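Local atomic coordinates of kojibiose phosphorylase (Gut metagenome, PDB entry 6W0P), a protein that belongs to glycoside hydrolase family 65, joining a beta-rich N-terminal domain to a helical central catalytic domain and a small C-terminal domain. Residues Ala641-Phe645 / Asn675-Phe680; Trp350-Tyr355 / Leu623-Ile627; Ile97-Leu103 / Phe128-Asn133; Ser158-Asp164 / Leu239-Lys245. All coordinates share one frame; numbering follows the deposited sequence. Where two conformers were deposited one is given.

Contact 1 of 4, residues Ala641-Phe645 / Asn675-Phe680; sequences ANNFF and NIVYGF
The rings of Phe645 and Phe680 carry the aromatic part of this contact between two nearly antiparallel helix segments (167°, axes 11.7 Å apart). They form an offset edge-to-face pair, the edge of Phe680 turned to the face of Phe645, with centroids 5.5 Å apart and planes at 65°. Phe645 reaches across because its CG lies anti to the backbone N (chi1 -178°). Among apolar contacts, Phe645 CE1 rests on Ile676 CG1 at 3.9 Å. The Asn675 amide stands at the edge of the Phe645 ring, its CG 3.6 Å from Phe645 CD1 and its plane steeply inclined to the ring. Polar links are indirect: one water donates to both Phe644 O (2.8 Å) and Asn675 OD1 (2.7 Å), while Asn675 ND2 bonds to Ser629 OG. At the other end, Asn642 ND2, bonded to Glu638 O, comes to the edge of the Phe680 ring. Helix 624-634 packs against Ala641, Phe644 and Asn675, helix 308-324 meets Phe645 and Ile676, and strand 702-709 touches Phe680.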
loop_
_atom_site.group_PDB
_atom_site.type_symbol
_atom_site.label_atom_id
_atom_site.label_comp_id
_atom_site.label_asym_id
_atom_site.label_seq_id
_atom_site.Cartn_x
_atom_site.Cartn_y
_atom_site.Cartn_z
ATOM N N ALA A 641 38.357 4.087 -0.555
ATOM C CA ALA A 641 38.336 2.730 0.049
ATOM C C ALA A 641 38.363 2.878 1.574
ATOM O O ALA A 641 37.581 2.195 2.245
ATOM C CB ALA A 641 39.472 1.863 -0.437
ATOM N N ASN A 642 39.230 3.747 2.088
ATOM C CA ASN A 642 39.468 3.908 3.546
ATOM C C ASN A 642 38.278 4.647 4.185
ATOM O O ASN A 642 37.829 4.223 5.271
ATOM C CB ASN A 642 40.826 4.569 3.807
ATOM C CG ASN A 642 41.959 3.566 3.783
ATOM O OD1 ASN A 642 42.412 3.144 4.833
ATOM N ND2 ASN A 642 42.394 3.134 2.603
ATOM N N ASN A 643 37.768 5.693 3.530
ATOM C CA ASN A 643 36.580 6.458 4.005
ATOM C C ASN A 643 35.358 5.525 4.139
ATOM O O ASN A 643 34.700 5.560 5.209
ATOM C CB ASN A 643 36.279 7.675 3.115
ATOM C CG ASN A 643 37.254 8.805 3.329
ATOM O OD1 ASN A 643 37.991 8.806 4.313
ATOM N ND2 ASN A 643 37.287 9.753 2.399
ATOM N N PHE A 644 35.073 4.712 3.113
ATOM C CA PHE A 644 33.927 3.764 3.074
ATOM C C PHE A 644 34.099 2.656 4.130
ATOM O O PHE A 644 33.048 2.194 4.720
ATOM C CB PHE A 644 33.720 3.183 1.670
ATOM C CG PHE A 644 32.953 4.091 0.737
ATOM C CD1 PHE A 644 31.692 4.577 1.104
ATOM C CD2 PHE A 644 33.464 4.449 -0.506
ATOM C CE1 PHE A 644 30.979 5.430 0.275
ATOM C CE2 PHE A 644 32.752 5.305 -1.344
ATOM C CZ PHE A 644 31.499 5.775 -0.960
ATOM N N PHE A 645 35.326 2.205 4.387
ATOM C CA PHE A 645 35.553 1.265 5.504
ATOM C C PHE A 645 35.090 1.937 6.795
ATOM O O PHE A 645 34.233 1.350 7.432
ATOM C CB PHE A 645 37.000 0.806 5.643
ATOM C CG PHE A 645 37.174 -0.184 6.767
ATOM C CD1 PHE A 645 36.844 -1.521 6.593
ATOM C CD2 PHE A 645 37.648 0.222 8.004
ATOM C CE1 PHE A 645 36.996 -2.432 7.622
ATOM C CE2 PHE A 645 37.815 -0.693 9.031
ATOM C CZ PHE A 645 37.481 -2.016 8.839
ATOM N N ASN A 675 34.733 -6.426 3.702
ATOM C CA ASN A 675 35.506 -5.181 3.475
ATOM C C ASN A 675 36.999 -5.471 3.703
ATOM O O ASN A 675 37.831 -4.913 2.937
ATOM C CB ASN A 675 35.033 -3.999 4.315
ATOM C CG ASN A 675 35.240 -2.669 3.615
ATOM O OD1 ASN A 675 34.433 -1.758 3.790
ATOM N ND2 ASN A 675 36.330 -2.527 2.859
ATOM N N ILE A 676 37.342 -6.313 4.684
ATOM C CA ILE A 676 38.774 -6.603 5.016
ATOM C C ILE A 676 39.352 -7.558 3.957
ATOM O O ILE A 676 40.405 -7.196 3.383
ATOM C CB ILE A 676 38.929 -7.110 6.463
ATOM C CG1 ILE A 676 38.669 -5.972 7.464
ATOM C CG2 ILE A 676 40.297 -7.753 6.647
ATOM C CD1 ILE A 676 38.650 -6.391 8.950
ATOM N N VAL A 677 38.663 -8.664 3.636
ATOM C CA VAL A 677 39.249 -9.780 2.827
ATOM C C VAL A 677 39.044 -9.550 1.318
ATOM O O VAL A 677 40.032 -9.709 0.562
ATOM C CB VAL A 677 38.739 -11.150 3.295
ATOM C CG1 VAL A 677 39.223 -12.268 2.403
ATOM C CG2 VAL A 677 39.157 -11.439 4.725
ATOM N N TYR A 678 37.853 -9.185 0.861
ATOM C CA TYR A 678 37.610 -8.812 -0.555
ATOM C C TYR A 678 38.184 -7.422 -0.849
ATOM O O TYR A 678 38.636 -7.191 -1.975
ATOM C CB TYR A 678 36.128 -8.852 -0.914
ATOM C CG TYR A 678 35.570 -10.242 -1.060
ATOM C CD1 TYR A 678 36.030 -11.101 -2.045
ATOM C CD2 TYR A 678 34.564 -10.702 -0.229
ATOM C CE1 TYR A 678 35.525 -12.388 -2.191
ATOM C CE2 TYR A 678 34.041 -11.981 -0.367
ATOM C CZ TYR A 678 34.538 -12.831 -1.337
ATOM O OH TYR A 678 33.984 -14.067 -1.486
ATOM N N GLY A 679 38.147 -6.530 0.140
ATOM C CA GLY A 679 38.528 -5.117 -0.008
ATOM C C GLY A 679 40.027 -4.947 0.094
ATOM O O GLY A 679 40.704 -5.019 -0.946
ATOM N N PHE A 680 40.527 -4.702 1.299
ATOM C CA PHE A 680 41.963 -4.458 1.533
ATOM C C PHE A 680 42.754 -5.661 1.028
ATOM O O PHE A 680 43.761 -5.416 0.391
ATOM C CB PHE A 680 42.229 -4.107 2.992
ATOM C CG PHE A 680 41.590 -2.810 3.420
ATOM C CD1 PHE A 680 41.942 -1.608 2.824
ATOM C CD2 PHE A 680 40.629 -2.789 4.410
ATOM C CE1 PHE A 680 41.339 -0.420 3.207
ATOM C CE2 PHE A 680 40.036 -1.602 4.793
ATOM C CZ PHE A 680 40.377 -0.428 4.187
HETATM O O HOH W 1 32.372 -0.515 5.050
#

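Contact 2 of 4, residues Trp350-Tyr355 / Leu623-Ile627; sequences WDNETY and LSPSI
Tyr355 and Leu623 are both turned with CG opposite the carbonyl carbon (chi1 -88° and -79°), which sends the phenol and the isobutyl group toward each other, and they cross at about a right angle. Leu623 CG lies over one face of the Tyr355 ring, and Leu623 CD2 approaches Tyr355 CE1 at 3.5 Å. At the ring's end, Tyr355 OH is modelled donating to Leu623 O at 2.7 Å from above the carbonyl plane, and Ile627 CG1 closes on Tyr355 OH at 3.5 Å. Because Tyr355 was deposited in two conformers and this one also presses against Leu623 CB, all these close distances from its ring and hydroxyl are doubtful. Leu623 CD2 also reaches Trp350 CZ2 at 4.2 Å. Within 350-355, Thr354 OG1 donates to Trp350 O at 3.0 Å and lies over one face of the indole, toward its rim. Helices 590-596 and 666-680 add Met592 and Thr667 beside Tyr355. Chemically the contact is chiefly an apolar side chain against an aromatic ring, with a hydroxyl that lies close to the Leu623 carbonyl.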
loop_
_atom_site.group_PDB
_atom_site.type_symbol
_atom_site.label_atom_id
_atom_site.label_comp_id
_atom_site.label_asym_id
_atom_site.label_seq_id
_atom_site.Cartn_x
_atom_site.Cartn_y
_atom_site.Cartn_z
ATOM N N TRP A 350 17.763 -11.694 0.778
ATOM C CA TRP A 350 18.719 -12.021 -0.316
ATOM C C TRP A 350 20.171 -11.796 0.154
ATOM O O TRP A 350 21.059 -12.420 -0.468
ATOM C CB TRP A 350 18.381 -11.181 -1.545
ATOM C CG TRP A 350 18.864 -9.766 -1.430
ATOM C CD1 TRP A 350 18.474 -8.821 -0.522
ATOM C CD2 TRP A 350 19.834 -9.141 -2.283
ATOM N NE1 TRP A 350 19.152 -7.657 -0.746
ATOM C CE2 TRP A 350 20.004 -7.826 -1.812
ATOM C CE3 TRP A 350 20.592 -9.577 -3.377
ATOM C CZ2 TRP A 350 20.879 -6.928 -2.430
ATOM C CZ3 TRP A 350 21.460 -8.692 -3.984
ATOM C CH2 TRP A 350 21.622 -7.390 -3.502
ATOM N N ASP A 351 20.349 -10.956 1.205
ATOM C CA ASP A 351 21.621 -10.649 1.932
ATOM C C ASP A 351 22.361 -11.923 2.327
ATOM O O ASP A 351 23.607 -11.895 2.319
ATOM C CB ASP A 351 21.412 -9.980 3.305
ATOM C CG ASP A 351 20.693 -8.651 3.292
ATOM O OD1 ASP A 351 19.613 -8.598 2.690
ATOM O OD2 ASP A 351 21.250 -7.673 3.870
ATOM N N ASN A 352 21.611 -12.939 2.739
ATOM C CA ASN A 352 22.179 -14.223 3.203
ATOM C C ASN A 352 23.061 -14.753 2.080
ATOM O O ASN A 352 24.203 -15.091 2.352
ATOM C CB ASN A 352 21.101 -15.229 3.622
ATOM C CG ASN A 352 20.499 -14.908 4.973
ATOM O OD1 ASN A 352 20.756 -13.854 5.535
ATOM N ND2 ASN A 352 19.730 -15.825 5.532
ATOM N N GLU A 353 22.522 -14.784 0.864
ATOM C CA GLU A 353 23.152 -15.447 -0.299
ATOM C C GLU A 353 24.270 -14.570 -0.872
ATOM O O GLU A 353 25.260 -15.130 -1.296
ATOM C CB GLU A 353 22.104 -15.774 -1.360
ATOM C CG GLU A 353 21.234 -16.959 -1.012
ATOM C CD GLU A 353 20.260 -16.774 0.145
ATOM O OE1 GLU A 353 19.667 -15.683 0.280
ATOM O OE2 GLU A 353 20.080 -17.748 0.898
ATOM N N THR A 354 24.127 -13.247 -0.861
ATOM C CA THR A 354 24.958 -12.343 -1.679
ATOM C C THR A 354 26.001 -11.614 -0.828
ATOM O O THR A 354 26.849 -10.959 -1.443
ATOM C CB THR A 354 24.053 -11.351 -2.416
ATOM O OG1 THR A 354 23.227 -10.654 -1.473
ATOM C CG2 THR A 354 23.194 -12.051 -3.441
ATOM N N TYR A 355 25.910 -11.662 0.509
ATOM C CA TYR A 355 26.736 -10.846 1.456
ATOM C C TYR A 355 27.247 -11.711 2.629
ATOM O O TYR A 355 28.442 -11.628 2.976
ATOM C CB TYR A 355 25.918 -9.733 2.130
ATOM C CG TYR A 355 25.801 -8.382 1.458
ATOM C CD1 TYR A 355 24.967 -8.184 0.367
ATOM C CD2 TYR A 355 26.430 -7.258 1.994
ATOM C CE1 TYR A 355 24.819 -6.933 -0.215
ATOM C CE2 TYR A 355 26.281 -5.998 1.434
ATOM C CZ TYR A 355 25.470 -5.836 0.324
ATOM O OH TYR A 355 25.323 -4.607 -0.263
ATOM N N LEU A 623 24.432 -2.192 3.610
ATOM C CA LEU A 623 24.955 -3.012 2.489
ATOM C C LEU A 623 25.921 -2.187 1.615
ATOM O O LEU A 623 26.826 -2.778 0.994
ATOM C CB LEU A 623 23.736 -3.475 1.686
ATOM C CG LEU A 623 22.962 -4.664 2.264
ATOM C CD1 LEU A 623 22.129 -4.262 3.494
ATOM C CD2 LEU A 623 22.058 -5.276 1.204
ATOM N N SER A 624 25.767 -0.860 1.597
ATOM C CA SER A 624 26.347 0.025 0.559
ATOM C C SER A 624 27.817 0.341 0.824
ATOM O O SER A 624 28.619 0.203 -0.079
ATOM C CB SER A 624 25.531 1.264 0.388
ATOM O OG SER A 624 26.100 2.086 -0.607
ATOM N N PRO A 625 28.229 0.819 2.017
ATOM C CA PRO A 625 29.604 1.269 2.221
ATOM C C PRO A 625 30.696 0.246 1.888
ATOM O O PRO A 625 31.701 0.627 1.313
ATOM C CB PRO A 625 29.643 1.615 3.723
ATOM C CG PRO A 625 28.210 2.026 4.033
ATOM C CD PRO A 625 27.389 1.057 3.211
ATOM N N SER A 626 30.488 -1.017 2.256
ATOM C CA SER A 626 31.473 -2.113 2.063
ATOM C C SER A 626 31.662 -2.423 0.564
ATOM O O SER A 626 32.790 -2.734 0.154
ATOM C CB SER A 626 31.088 -3.355 2.875
ATOM O OG SER A 626 29.891 -3.964 2.396
ATOM N N ILE A 627 30.595 -2.400 -0.226
ATOM C CA ILE A 627 30.656 -2.733 -1.673
ATOM C C ILE A 627 31.472 -1.644 -2.369
ATOM O O ILE A 627 32.356 -1.970 -3.163
ATOM C CB ILE A 627 29.250 -2.846 -2.266
ATOM C CG1 ILE A 627 28.456 -3.966 -1.597
ATOM C CG2 ILE A 627 29.328 -3.031 -3.764
ATOM C CD1 ILE A 627 29.155 -5.279 -1.671
#

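Contact 3 of 4, residues Ile97-Leu103 / Phe128-Asn133; sequences IHEDEEL and FTWLTN
His98 and Thr132 meet through a nearly straight hydrogen bond, His98 ND1 to Thr132 OG1 (2.6 Å, 176°), with the oxygen in the imidazole plane. Thr132 sets its OG1 anti to the backbone N (chi1 164°), and this hydroxyl donates in turn to Glu101 OE2 at 2.8 Å, relaying between histidine and carboxylate. The extended Glu101 chain brings its other oxygen to the indole: Trp130 NE1 donates to Glu101 OE1 at 3.2 Å. Both donors reach the carboxylate from above its plane. The Trp130 ring is sandwiched, Thr132 CG2 over one face and Leu103 CD1 over the other in a CH-pi contact, 3.6 Å from the five-membered ring centroid; the His98 ring also turns its edge to the Trp130 face. Leu103 CD2 touches Phe128 CE1 in the plane of that ring. Asn133 ND2 donates to Glu99 OE1 at 2.7 Å, amide and carboxylate nearly coplanar. His98 NE2 bonds to Thr165 OG1. A hairpin closed by a type I' turn (His98-Glu101), at the five-stranded sheet's edge, thus packs on strand 123-132 of the ten-stranded sheet, as between beta-sandwich layers.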
loop_
_atom_site.group_PDB
_atom_site.type_symbol
_atom_site.label_atom_id
_atom_site.label_comp_id
_atom_site.label_asym_id
_atom_site.label_seq_id
_atom_site.Cartn_x
_atom_site.Cartn_y
_atom_site.Cartn_z
ATOM N N ILE A 97 15.181 -12.175 46.561
ATOM C CA ILE A 97 14.528 -11.416 47.672
ATOM C C ILE A 97 15.418 -11.513 48.917
ATOM O O ILE A 97 15.814 -12.624 49.282
ATOM C CB ILE A 97 13.096 -11.925 47.930
ATOM C CG1 ILE A 97 12.279 -11.981 46.637
ATOM C CG2 ILE A 97 12.397 -11.095 49.004
ATOM C CD1 ILE A 97 12.366 -13.310 45.925
ATOM N N HIS A 98 15.733 -10.361 49.499
ATOM C CA HIS A 98 16.409 -10.207 50.811
ATOM C C HIS A 98 15.471 -9.459 51.765
ATOM O O HIS A 98 15.203 -8.280 51.509
ATOM C CB HIS A 98 17.714 -9.436 50.637
ATOM C CG HIS A 98 18.498 -9.240 51.890
ATOM N ND1 HIS A 98 18.941 -7.992 52.292
ATOM C CD2 HIS A 98 18.944 -10.119 52.810
ATOM C CE1 HIS A 98 19.656 -8.122 53.388
ATOM N NE2 HIS A 98 19.663 -9.415 53.733
ATOM N N GLU A 99 14.968 -10.108 52.810
ATOM C CA GLU A 99 14.150 -9.401 53.835
ATOM C C GLU A 99 13.077 -8.563 53.128
ATOM O O GLU A 99 12.986 -7.317 53.343
ATOM C CB GLU A 99 15.088 -8.539 54.680
ATOM C CG GLU A 99 16.158 -9.361 55.362
ATOM C CD GLU A 99 17.189 -8.554 56.119
ATOM O OE1 GLU A 99 17.181 -7.312 55.993
ATOM O OE2 GLU A 99 17.994 -9.177 56.834
ATOM N N ASP A 100 12.333 -9.214 52.244
ATOM C CA ASP A 100 11.155 -8.636 51.531
ATOM C C ASP A 100 11.534 -7.542 50.511
ATOM O O ASP A 100 10.599 -7.112 49.802
ATOM C CB ASP A 100 10.091 -8.162 52.525
ATOM C CG ASP A 100 8.931 -9.142 52.586
ATOM O OD1 ASP A 100 8.688 -9.713 53.690
ATOM O OD2 ASP A 100 8.301 -9.354 51.522
ATOM N N GLU A 101 12.820 -7.150 50.384
ATOM C CA GLU A 101 13.322 -6.288 49.270
ATOM C C GLU A 101 13.711 -7.188 48.093
ATOM O O GLU A 101 14.556 -8.093 48.296
ATOM C CB GLU A 101 14.506 -5.428 49.712
ATOM C CG GLU A 101 15.095 -4.608 48.582
ATOM C CD GLU A 101 16.354 -3.831 48.932
ATOM O OE1 GLU A 101 16.934 -3.230 48.003
ATOM O OE2 GLU A 101 16.755 -3.831 50.123
ATOM N N GLU A 102 13.075 -6.994 46.934
ATOM C CA GLU A 102 13.368 -7.785 45.707
ATOM C C GLU A 102 14.524 -7.118 44.951
ATOM O O GLU A 102 14.484 -5.890 44.764
ATOM C CB GLU A 102 12.171 -7.954 44.769
ATOM C CG GLU A 102 12.470 -8.986 43.684
ATOM C CD GLU A 102 11.382 -9.286 42.665
ATOM O OE1 GLU A 102 10.245 -8.768 42.831
ATOM O OE2 GLU A 102 11.663 -10.064 41.718
ATOM N N LEU A 103 15.501 -7.902 44.517
ATOM C CA LEU A 103 16.580 -7.403 43.622
ATOM C C LEU A 103 15.965 -6.934 42.291
ATOM O O LEU A 103 15.327 -7.745 41.583
ATOM C CB LEU A 103 17.632 -8.495 43.407
ATOM C CG LEU A 103 18.830 -8.101 42.546
ATOM C CD1 LEU A 103 19.621 -6.958 43.159
ATOM C CD2 LEU A 103 19.739 -9.293 42.339
ATOM N N PHE A 128 27.719 -7.368 40.385
ATOM C CA PHE A 128 27.327 -6.104 41.054
ATOM C C PHE A 128 27.184 -6.366 42.553
ATOM O O PHE A 128 27.028 -7.538 42.971
ATOM C CB PHE A 128 26.059 -5.537 40.411
ATOM C CG PHE A 128 24.939 -6.539 40.323
ATOM C CD1 PHE A 128 24.055 -6.698 41.367
ATOM C CD2 PHE A 128 24.796 -7.349 39.212
ATOM C CE1 PHE A 128 23.050 -7.646 41.302
ATOM C CE2 PHE A 128 23.790 -8.296 39.146
ATOM C CZ PHE A 128 22.927 -8.455 40.199
ATOM N N THR A 129 27.287 -5.310 43.356
ATOM C CA THR A 129 27.075 -5.409 44.819
ATOM C C THR A 129 25.739 -4.743 45.171
ATOM O O THR A 129 25.567 -3.542 44.913
ATOM C CB THR A 129 28.283 -4.895 45.603
ATOM O OG1 THR A 129 29.419 -5.657 45.170
ATOM C CG2 THR A 129 28.087 -5.037 47.096
ATOM N N TRP A 130 24.831 -5.542 45.720
ATOM C CA TRP A 130 23.485 -5.141 46.195
ATOM C C TRP A 130 23.617 -4.592 47.614
ATOM O O TRP A 130 24.029 -5.371 48.508
ATOM C CB TRP A 130 22.565 -6.360 46.150
ATOM C CG TRP A 130 21.124 -6.088 46.418
ATOM C CD1 TRP A 130 20.472 -4.887 46.405
ATOM C CD2 TRP A 130 20.136 -7.082 46.692
ATOM N NE1 TRP A 130 19.142 -5.071 46.665
ATOM C CE2 TRP A 130 18.906 -6.409 46.841
ATOM C CE3 TRP A 130 20.176 -8.473 46.820
ATOM C CZ2 TRP A 130 17.722 -7.088 47.119
ATOM C CZ3 TRP A 130 19.006 -9.143 47.109
ATOM C CH2 TRP A 130 17.797 -8.458 47.254
ATOM N N LEU A 131 23.326 -3.302 47.795
ATOM C CA LEU A 131 23.254 -2.641 49.119
ATOM C C LEU A 131 21.794 -2.721 49.579
ATOM O O LEU A 131 20.982 -1.907 49.163
ATOM C CB LEU A 131 23.776 -1.207 49.005
ATOM C CG LEU A 131 25.033 -1.023 48.148
ATOM C CD1 LEU A 131 25.527 0.416 48.229
ATOM C CD2 LEU A 131 26.143 -1.982 48.554
ATOM N N THR A 132 21.480 -3.767 50.341
ATOM C CA THR A 132 20.121 -4.104 50.827
ATOM C C THR A 132 20.153 -4.172 52.357
ATOM O O THR A 132 20.798 -5.105 52.899
ATOM C CB THR A 132 19.602 -5.404 50.198
ATOM O OG1 THR A 132 18.485 -5.835 50.990
ATOM C CG2 THR A 132 20.663 -6.483 50.090
ATOM N N ASN A 133 19.477 -3.204 52.997
ATOM C CA ASN A 133 19.384 -3.002 54.469
ATOM C C ASN A 133 20.800 -2.872 55.032
ATOM O O ASN A 133 21.462 -1.850 54.728
ATOM C CB ASN A 133 18.515 -4.080 55.122
ATOM C CG ASN A 133 17.065 -3.934 54.721
ATOM O OD1 ASN A 133 16.637 -2.839 54.357
ATOM N ND2 ASN A 133 16.317 -5.020 54.747
#

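Contact 4 of 4, residues Ser158-Asp164 / Leu239-Lys245; sequences SFESDID and LEANKEK
Ser158 starts the contact against Glu244, its CB 3.8 Å from Glu244 CG. Phe159 pairs with Lys245 as an antiparallel hydrogen-bonded pair, Phe159 N to Lys245 O at 2.8 Å and Lys245 N to Phe159 O at 2.9 Å, while Phe159 CB packs on Leu239 CD2. Glu160 brings its carboxylate near that of Glu244; a water donating to Glu160 OE1 and Glu244 OE2 sits between these like charges and may ease their repulsion. Asn242 N donates to Ser161 O at 2.8 Å, and Ser161 N donates to a water held by Glu240 O. Ser161 OG, anti to its own amide nitrogen (chi1 -166°), donates to Ile163 O at 2.7 Å. Another water links Asp162 O to Asn242 OD1. Asp164 OD1 accepts from Ala241 N at 3.1 Å, just within the type II turn Glu240-Lys243. Both segments carry the chain between the two sheets: 158-164 leads from strand 152-161 toward strand 165-174, and the loop 239-245 joins strand 230-239 to strand 245-256. Strand 135-145 borders the first segment, contributing Ile137, Ile139 and Ile140.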
loop_
_atom_site.group_PDB
_atom_site.type_symbol
_atom_site.label_atom_id
_atom_site.label_comp_id
_atom_site.label_asym_id
_atom_site.label_seq_id
_atom_site.Cartn_x
_atom_site.Cartn_y
_atom_site.Cartn_z
ATOM N N SER A 158 26.311 -16.947 41.995
ATOM C CA SER A 158 27.032 -16.892 43.285
ATOM C C SER A 158 26.616 -15.649 44.095
ATOM O O SER A 158 26.372 -14.578 43.509
ATOM C CB SER A 158 28.494 -16.919 43.057
ATOM O OG SER A 158 28.955 -15.622 42.778
ATOM N N PHE A 159 26.571 -15.804 45.417
ATOM C CA PHE A 159 26.209 -14.757 46.401
ATOM C C PHE A 159 27.372 -14.630 47.389
ATOM O O PHE A 159 27.883 -15.674 47.844
ATOM C CB PHE A 159 24.911 -15.153 47.109
ATOM C CG PHE A 159 23.693 -15.290 46.229
ATOM C CD1 PHE A 159 22.876 -14.204 45.968
ATOM C CD2 PHE A 159 23.328 -16.515 45.703
ATOM C CE1 PHE A 159 21.746 -14.334 45.182
ATOM C CE2 PHE A 159 22.200 -16.642 44.911
ATOM C CZ PHE A 159 21.405 -15.554 44.659
ATOM N N GLU A 160 27.830 -13.415 47.673
ATOM C CA GLU A 160 28.815 -13.213 48.769
ATOM C C GLU A 160 28.383 -12.009 49.602
ATOM O O GLU A 160 28.557 -10.866 49.118
ATOM C CB GLU A 160 30.245 -13.048 48.253
ATOM C CG GLU A 160 31.260 -12.970 49.392
ATOM C CD GLU A 160 32.720 -13.146 48.997
ATOM O OE1 GLU A 160 32.980 -13.619 47.865
ATOM O OE2 GLU A 160 33.595 -12.790 49.823
ATOM N N SER A 161 27.851 -12.274 50.802
ATOM C CA SER A 161 27.377 -11.257 51.774
ATOM C C SER A 161 28.517 -10.856 52.707
ATOM O O SER A 161 29.275 -11.750 53.119
ATOM C CB SER A 161 26.205 -11.774 52.563
ATOM O OG SER A 161 25.573 -10.707 53.252
ATOM N N ASP A 162 28.634 -9.567 53.025
ATOM C CA ASP A 162 29.607 -9.063 54.038
ATOM C C ASP A 162 29.094 -9.375 55.457
ATOM O O ASP A 162 29.909 -9.315 56.375
ATOM C CB ASP A 162 29.960 -7.578 53.834
ATOM C CG ASP A 162 28.821 -6.587 54.071
ATOM O OD1 ASP A 162 27.639 -7.036 54.198
ATOM O OD2 ASP A 162 29.109 -5.361 54.129
ATOM N N ILE A 163 27.813 -9.707 55.655
ATOM C CA ILE A 163 27.268 -10.150 56.983
ATOM C C ILE A 163 26.489 -11.447 56.806
ATOM O O ILE A 163 26.025 -11.699 55.703
ATOM C CB ILE A 163 26.365 -9.091 57.651
ATOM C CG1 ILE A 163 25.144 -8.761 56.793
ATOM C CG2 ILE A 163 27.144 -7.838 58.016
ATOM C CD1 ILE A 163 24.147 -7.854 57.469
ATOM N N ASP A 164 26.314 -12.199 57.890
ATOM C CA ASP A 164 25.314 -13.300 57.983
ATOM C C ASP A 164 23.939 -12.725 57.623
ATOM O O ASP A 164 23.542 -11.716 58.237
ATOM C CB ASP A 164 25.292 -13.953 59.370
ATOM C CG ASP A 164 26.541 -14.754 59.700
ATOM O OD1 ASP A 164 27.233 -15.185 58.756
ATOM O OD2 ASP A 164 26.830 -14.925 60.898
ATOM N N LEU A 239 23.305 -17.146 53.840
ATOM C CA LEU A 239 24.649 -16.691 53.431
ATOM C C LEU A 239 25.481 -16.494 54.694
ATOM O O LEU A 239 25.007 -15.802 55.608
ATOM C CB LEU A 239 24.533 -15.387 52.635
ATOM C CG LEU A 239 23.645 -15.418 51.394
ATOM C CD1 LEU A 239 23.745 -14.095 50.653
ATOM C CD2 LEU A 239 24.005 -16.577 50.477
ATOM N N GLU A 240 26.664 -17.098 54.735
ATOM C CA GLU A 240 27.690 -16.860 55.775
ATOM C C GLU A 240 28.580 -15.728 55.267
ATOM O O GLU A 240 29.048 -15.819 54.084
ATOM C CB GLU A 240 28.523 -18.115 56.038
ATOM C CG GLU A 240 27.691 -19.362 56.291
ATOM C CD GLU A 240 28.497 -20.609 56.624
ATOM O OE1 GLU A 240 29.697 -20.468 56.979
ATOM O OE2 GLU A 240 27.920 -21.719 56.530
ATOM N N ALA A 241 28.787 -14.722 56.121
ATOM C CA ALA A 241 29.667 -13.557 55.877
ATOM C C ALA A 241 30.969 -14.012 55.203
ATOM O O ALA A 241 31.622 -14.954 55.721
ATOM C CB ALA A 241 29.953 -12.848 57.175
ATOM N N ASN A 242 31.305 -13.395 54.068
ATOM C CA ASN A 242 32.608 -13.577 53.376
ATOM C C ASN A 242 32.750 -14.993 52.780
ATOM O O ASN A 242 33.873 -15.350 52.417
ATOM C CB ASN A 242 33.760 -13.240 54.333
ATOM C CG ASN A 242 33.553 -11.929 55.065
ATOM O OD1 ASN A 242 33.240 -10.926 54.436
ATOM N ND2 ASN A 242 33.700 -11.932 56.384
ATOM N N LYS A 243 31.679 -15.777 52.651
ATOM C CA LYS A 243 31.734 -17.154 52.077
ATOM C C LYS A 243 30.816 -17.245 50.856
ATOM O O LYS A 243 29.605 -17.080 50.994
ATOM C CB LYS A 243 31.319 -18.222 53.095
ATOM C CG LYS A 243 31.634 -19.647 52.664
ATOM C CD LYS A 243 31.061 -20.710 53.592
ATOM C CE LYS A 243 31.342 -22.122 53.110
ATOM N NZ LYS A 243 31.173 -23.117 54.198
ATOM N N GLU A 244 31.384 -17.511 49.689
ATOM C CA GLU A 244 30.618 -17.485 48.425
ATOM C C GLU A 244 29.711 -18.718 48.396
ATOM O O GLU A 244 30.183 -19.802 48.729
ATOM C CB GLU A 244 31.582 -17.406 47.252
ATOM C CG GLU A 244 30.872 -17.434 45.929
ATOM C CD GLU A 244 31.848 -17.476 44.779
ATOM O OE1 GLU A 244 31.894 -18.518 44.116
ATOM O OE2 GLU A 244 32.560 -16.478 44.586
ATOM N N LYS A 245 28.437 -18.527 48.068
ATOM C CA LYS A 245 27.444 -19.603 47.867
ATOM C C LYS A 245 27.058 -19.578 46.389
ATOM O O LYS A 245 26.587 -18.530 45.934
ATOM C CB LYS A 245 26.244 -19.355 48.789
ATOM C CG LYS A 245 25.097 -20.338 48.646
ATOM C CD LYS A 245 25.416 -21.685 49.257
ATOM C CE LYS A 245 24.363 -22.740 48.957
ATOM N NZ LYS A 245 24.972 -24.081 48.747
HETATM O O HOH W 2 31.959 -13.939 45.365
HETATM O O HOH W 3 27.840 -14.833 51.685
HETATM O O HOH W 4 32.554 -8.667 56.186
#

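Overall arrangement
The four contacts fall into two widely separated groups. Contacts 1 and 2 lie in the helical region with centres 14 Å apart, and they touch: Phe644 CB comes within 3.3 Å of Pro625 O, and Asn675 OD1 within 3.4 Å of Ser626 CA. Helix 624-634, from contact 2, leads directly in sequence to helix 638-645 of contact 1. Contacts 3 and 4 belong to the N-terminal domain; their centres are 13 Å apart and their nearest atoms about 6 Å, both reaching the ten-stranded sheet, where strand 135-145 separates 123-132 from 152-161. Between groups the gap is wide: contacts 2 and 3 have centres 48 Å apart and nearest atoms about 34 Å apart.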